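Alpha-glucosidase (PDB 5HQA) hydrolyses alpha-glucosidic linkages as a family 97 glycoside hydrolase, binds acarbose beside a calcium ion and is activated by chloride. Local coordinates at residues K262-Y266 / I547-D553; N583-L587 / F604-K609. All coordinates share one frame; numbering follows the deposited sequence.

Contact 1. Residues K262-Y266 / I547-D553; sequences KPGKY and IQDVPTD
K265, second residue of strand 264-269 of the TIM barrel, reaches to the C-terminal end of helix 541-549, where V550 is the first residue to leave helical geometry. The main interaction is polar. K265 NZ donates to V550 O at 2.7 Å and to I547 O at 2.8 Å, NZ lying in the plane of the I547 carbonyl with a C=O...N angle of 152°; a third bond, to Q548 O, is weak. Lysine suits this place because its ammonium offers several N-H groups to the last-turn carbonyls of I547 and Q548 and to V550 O just beyond the helix, and its positive charge probably matches the negative end of the helix dipole. A bend at chi3 (-68°) turns the chain toward these oxygens. A methionine in its place would probably leave the I547 and V550 carbonyls without this donor and the helix end less firmly tied to the strand.

The remaining contacts are packing. P263, a rigid ring just before the strand, sets CB 3.6 Å from T552 OG1 and also lies against D553 CB, while D553 OD2 is hydrogen-bonded to G71 N. T552 OG1 hydrogen-bonds P526 O, and its methyl CG2 meets the aliphatic part of the lysine, 3.6 Å from K265 CG.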
# COMPACT_ATOMS: atom_id res chain seq x y z
N LYS A 262 -16.57 -0.63 6.56
CA LYS A 262 -17.15 0.64 6.11
C LYS A 262 -16.08 1.60 5.64
O LYS A 262 -15.39 2.22 6.48
CB LYS A 262 -17.97 1.29 7.23
CG LYS A 262 -19.10 0.43 7.81
CD LYS A 262 -20.17 0.10 6.78
CE LYS A 262 -21.52 -0.14 7.44
NZ LYS A 262 -21.37 -0.63 8.84
N PRO A 263 -15.90 1.79 4.33
CA PRO A 263 -15.03 2.88 3.87
C PRO A 263 -15.56 4.22 4.34
O PRO A 263 -16.77 4.41 4.49
CB PRO A 263 -15.10 2.76 2.34
CG PRO A 263 -15.57 1.35 2.08
CD PRO A 263 -16.50 1.04 3.22
N GLY A 264 -14.65 5.16 4.59
CA GLY A 264 -15.09 6.47 5.03
C GLY A 264 -13.91 7.35 5.39
O GLY A 264 -12.75 6.97 5.22
N LYS A 265 -14.23 8.53 5.90
CA LYS A 265 -13.22 9.50 6.28
C LYS A 265 -13.16 9.62 7.80
O LYS A 265 -14.17 9.42 8.48
CB LYS A 265 -13.50 10.86 5.65
CG LYS A 265 -13.28 10.85 4.13
CD LYS A 265 -13.85 12.09 3.47
CE LYS A 265 -15.38 12.09 3.56
NZ LYS A 265 -15.95 13.10 2.64
N TYR A 266 -11.98 9.95 8.32
CA TYR A 266 -11.83 10.04 9.77
C TYR A 266 -10.90 11.19 10.12
O TYR A 266 -10.15 11.70 9.28
CB TYR A 266 -11.33 8.72 10.38
CG TYR A 266 -9.90 8.33 10.07
CD1 TYR A 266 -9.55 7.82 8.82
CD2 TYR A 266 -8.92 8.42 11.04
CE1 TYR A 266 -8.24 7.44 8.54
CE2 TYR A 266 -7.61 8.04 10.77
CZ TYR A 266 -7.28 7.55 9.52
OH TYR A 266 -5.98 7.18 9.26
N ILE A 547 -12.87 18.23 1.05
CA ILE A 547 -12.66 17.07 1.91
C ILE A 547 -14.00 16.54 2.42
O ILE A 547 -14.21 15.33 2.51
CB ILE A 547 -11.71 17.42 3.06
CG1 ILE A 547 -10.36 17.87 2.51
CG2 ILE A 547 -11.53 16.23 3.99
CD1 ILE A 547 -9.32 18.22 3.59
N GLN A 548 -14.92 17.45 2.75
CA GLN A 548 -16.25 17.01 3.16
C GLN A 548 -16.97 16.28 2.05
O GLN A 548 -17.74 15.34 2.31
CB GLN A 548 -17.08 18.20 3.61
CG GLN A 548 -16.61 18.85 4.89
CD GLN A 548 -17.44 20.07 5.21
OE1 GLN A 548 -17.11 21.18 4.79
NE2 GLN A 548 -18.53 19.87 5.93
N ASP A 549 -16.75 16.69 0.80
CA ASP A 549 -17.49 16.11 -0.32
C ASP A 549 -16.91 14.78 -0.79
O ASP A 549 -17.65 13.90 -1.24
CB ASP A 549 -17.53 17.07 -1.51
CG ASP A 549 -18.48 18.25 -1.30
OD1 ASP A 549 -19.22 18.30 -0.30
OD2 ASP A 549 -18.47 19.13 -2.19
N VAL A 550 -15.59 14.61 -0.71
CA VAL A 550 -14.95 13.57 -1.51
C VAL A 550 -15.23 12.19 -0.93
O VAL A 550 -15.15 11.99 0.30
CB VAL A 550 -13.43 13.84 -1.65
CG1 VAL A 550 -12.70 13.72 -0.29
CG2 VAL A 550 -12.81 12.94 -2.72
N PRO A 551 -15.59 11.20 -1.75
CA PRO A 551 -15.77 9.83 -1.26
C PRO A 551 -14.42 9.12 -1.14
O PRO A 551 -13.37 9.66 -1.49
CB PRO A 551 -16.66 9.19 -2.33
CG PRO A 551 -16.36 9.95 -3.58
CD PRO A 551 -16.00 11.35 -3.15
N THR A 552 -14.46 7.89 -0.60
CA THR A 552 -13.28 7.05 -0.47
C THR A 552 -13.49 5.67 -1.10
O THR A 552 -12.67 4.77 -0.90
CB THR A 552 -12.88 6.87 1.01
OG1 THR A 552 -13.84 6.04 1.66
CG2 THR A 552 -12.81 8.22 1.73
N ASP A 553 -14.57 5.50 -1.85
CA ASP A 553 -14.93 4.21 -2.41
C ASP A 553 -15.43 4.46 -3.82
O ASP A 553 -16.26 5.34 -4.04
CB ASP A 553 -16.01 3.54 -1.54
CG ASP A 553 -16.21 2.08 -1.89
OD1 ASP A 553 -17.35 1.59 -1.70
OD2 ASP A 553 -15.25 1.42 -2.35

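Contact 2. Residues N583-L587 / F604-K609; sequences NDWYL and FLDNGK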
# COMPACT_ATOMS: atom_id res chain seq x y z
N ASN A 583 -23.08 8.96 -9.12
CA ASN A 583 -23.05 9.70 -10.38
C ASN A 583 -21.89 10.68 -10.50
O ASN A 583 -21.57 11.08 -11.62
CB ASN A 583 -24.36 10.47 -10.57
CG ASN A 583 -25.55 9.56 -10.63
OD1 ASN A 583 -26.58 9.83 -10.01
ND2 ASN A 583 -25.43 8.46 -11.37
N ASP A 584 -21.24 11.07 -9.40
CA ASP A 584 -20.19 12.08 -9.47
C ASP A 584 -18.84 11.45 -9.81
O ASP A 584 -18.51 10.34 -9.37
CB ASP A 584 -20.06 12.83 -8.15
CG ASP A 584 -21.21 13.76 -7.90
OD1 ASP A 584 -21.16 14.48 -6.88
OD2 ASP A 584 -22.17 13.78 -8.71
N TRP A 585 -18.05 12.19 -10.60
CA TRP A 585 -16.65 11.90 -10.85
C TRP A 585 -15.78 12.86 -10.05
O TRP A 585 -16.20 13.97 -9.70
CB TRP A 585 -16.30 12.03 -12.33
CG TRP A 585 -16.74 10.89 -13.19
CD1 TRP A 585 -17.96 10.72 -13.78
CD2 TRP A 585 -15.93 9.78 -13.60
NE1 TRP A 585 -17.97 9.56 -14.53
CE2 TRP A 585 -16.73 8.96 -14.43
CE3 TRP A 585 -14.61 9.39 -13.34
CZ2 TRP A 585 -16.26 7.78 -14.99
CZ3 TRP A 585 -14.14 8.21 -13.90
CH2 TRP A 585 -14.97 7.42 -14.72
N TYR A 586 -14.55 12.43 -9.78
CA TYR A 586 -13.58 13.25 -9.07
C TYR A 586 -12.25 13.16 -9.80
O TYR A 586 -11.93 12.14 -10.42
CB TYR A 586 -13.41 12.79 -7.63
CG TYR A 586 -14.57 13.21 -6.75
CD1 TYR A 586 -15.78 12.53 -6.80
CD2 TYR A 586 -14.44 14.30 -5.90
CE1 TYR A 586 -16.85 12.94 -6.01
CE2 TYR A 586 -15.50 14.71 -5.11
CZ TYR A 586 -16.69 14.03 -5.17
OH TYR A 586 -17.73 14.44 -4.37
N LEU A 587 -11.46 14.23 -9.73
CA LEU A 587 -10.14 14.23 -10.32
C LEU A 587 -9.13 14.78 -9.32
O LEU A 587 -9.43 15.73 -8.59
CB LEU A 587 -10.11 15.05 -11.63
CG LEU A 587 -8.76 15.18 -12.35
CD1 LEU A 587 -8.98 15.26 -13.86
CD2 LEU A 587 -7.97 16.39 -11.86
N PHE A 604 -13.73 10.94 -19.96
CA PHE A 604 -14.13 9.92 -19.00
C PHE A 604 -15.52 10.16 -18.44
O PHE A 604 -16.16 9.22 -17.95
CB PHE A 604 -13.11 9.83 -17.85
CG PHE A 604 -12.88 11.13 -17.14
CD1 PHE A 604 -13.70 11.51 -16.08
CD2 PHE A 604 -11.83 11.96 -17.51
CE1 PHE A 604 -13.48 12.72 -15.41
CE2 PHE A 604 -11.61 13.17 -16.85
CZ PHE A 604 -12.44 13.55 -15.79
N LEU A 605 -16.03 11.39 -18.51
CA LEU A 605 -17.36 11.68 -18.00
C LEU A 605 -18.41 10.91 -18.79
O LEU A 605 -18.26 10.67 -19.99
CB LEU A 605 -17.64 13.18 -18.08
CG LEU A 605 -16.76 14.08 -17.22
CD1 LEU A 605 -17.08 15.55 -17.50
CD2 LEU A 605 -16.95 13.74 -15.76
N ASP A 606 -19.48 10.53 -18.10
CA ASP A 606 -20.57 9.79 -18.74
C ASP A 606 -21.13 10.57 -19.92
O ASP A 606 -21.43 11.76 -19.81
CB ASP A 606 -21.68 9.50 -17.73
CG ASP A 606 -21.17 8.76 -16.51
OD1 ASP A 606 -20.58 9.41 -15.62
OD2 ASP A 606 -21.33 7.53 -16.46
N ASN A 607 -21.26 9.88 -21.05
CA ASN A 607 -21.76 10.53 -22.26
C ASN A 607 -23.19 11.00 -22.05
O ASN A 607 -24.00 10.33 -21.39
CB ASN A 607 -21.68 9.57 -23.45
CG ASN A 607 -20.25 9.23 -23.82
OD1 ASN A 607 -19.36 10.08 -23.77
ND2 ASN A 607 -20.02 7.97 -24.19
N GLY A 608 -23.51 12.16 -22.61
CA GLY A 608 -24.86 12.69 -22.54
C GLY A 608 -25.27 13.27 -21.20
O GLY A 608 -26.43 13.65 -21.05
N LYS A 609 -24.37 13.34 -20.23
CA LYS A 609 -24.68 13.94 -18.94
C LYS A 609 -23.98 15.28 -18.80
O LYS A 609 -22.87 15.49 -19.31
CB LYS A 609 -24.24 13.04 -17.78
CG LYS A 609 -25.09 11.81 -17.55
CD LYS A 609 -24.87 11.32 -16.12
CE LYS A 609 -25.46 9.93 -15.89
NZ LYS A 609 -25.24 9.51 -14.47
O HOH W 1 -22.58 10.08 -13.85
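W585 and D606 make the direct polar link: the indole NE1 donates to D606 OD1 at 2.8 Å, with an N-H...O angle of 148°. The oxygen lies in the plane of the indole, but the N-H meets the carboxylate from above its own plane. Tryptophan suits the site by joining one polar N-H to a broad apolar surface. F604 CD1 sits over a face of that surface, 3.6 Å from W585 CE3, with the two ring planes inclined at 56°. F604 O also lies over a face, offset toward the rim, 3.3 Å from W585 CZ2. F604 reaches the indole with CG between its backbone N and carbonyl carbon (chi1 56°). L605, whose CB bond leads away, swings its end back to bring CD2 within 3.7 Å of W585 CD1.

A water forms the next shell. It donates to N583 O at 2.6 Å and weakly to D606 OD1, and accepts from NZ of K609 at 2.8 Å, whose extended chain carries the ammonium there. D606 and K609 are set by the type II turn between them, in which G608 takes positive phi, and K573 holds D606 OD2 in a salt bridge.

Strand 585-591 runs between strands 567-574 and 653-660, with W585 packing on K573 and F658, while the loop 604-609 leads into strand 611-618.

Overall arrangement
Contact 1 closes before contact 2 opens along the chain, and their centres are about 19 Å apart on the same side of the molecule. Contact 1 belongs to the barrel, at strand 264-269 and the end of helix 541-549; contact 2 joins a strand of the C-terminal antiparallel sheet, which strand 554-563 begins just after contact 1, to the loop before strand 611-618. They meet at Y586, in the strand of contact 2: Y586 OH probably hydrogen-bonds D549 O at 3.2 Å, and its ring packs on V550 and P551. R657 of strand 653-660 spans both, forming salt bridges with D549 OD2 and D584 OD1, while Q545 holds D549 OD1. Barrel and C-terminal sheet are thus joined through the last residue of the helix and the residues just after it.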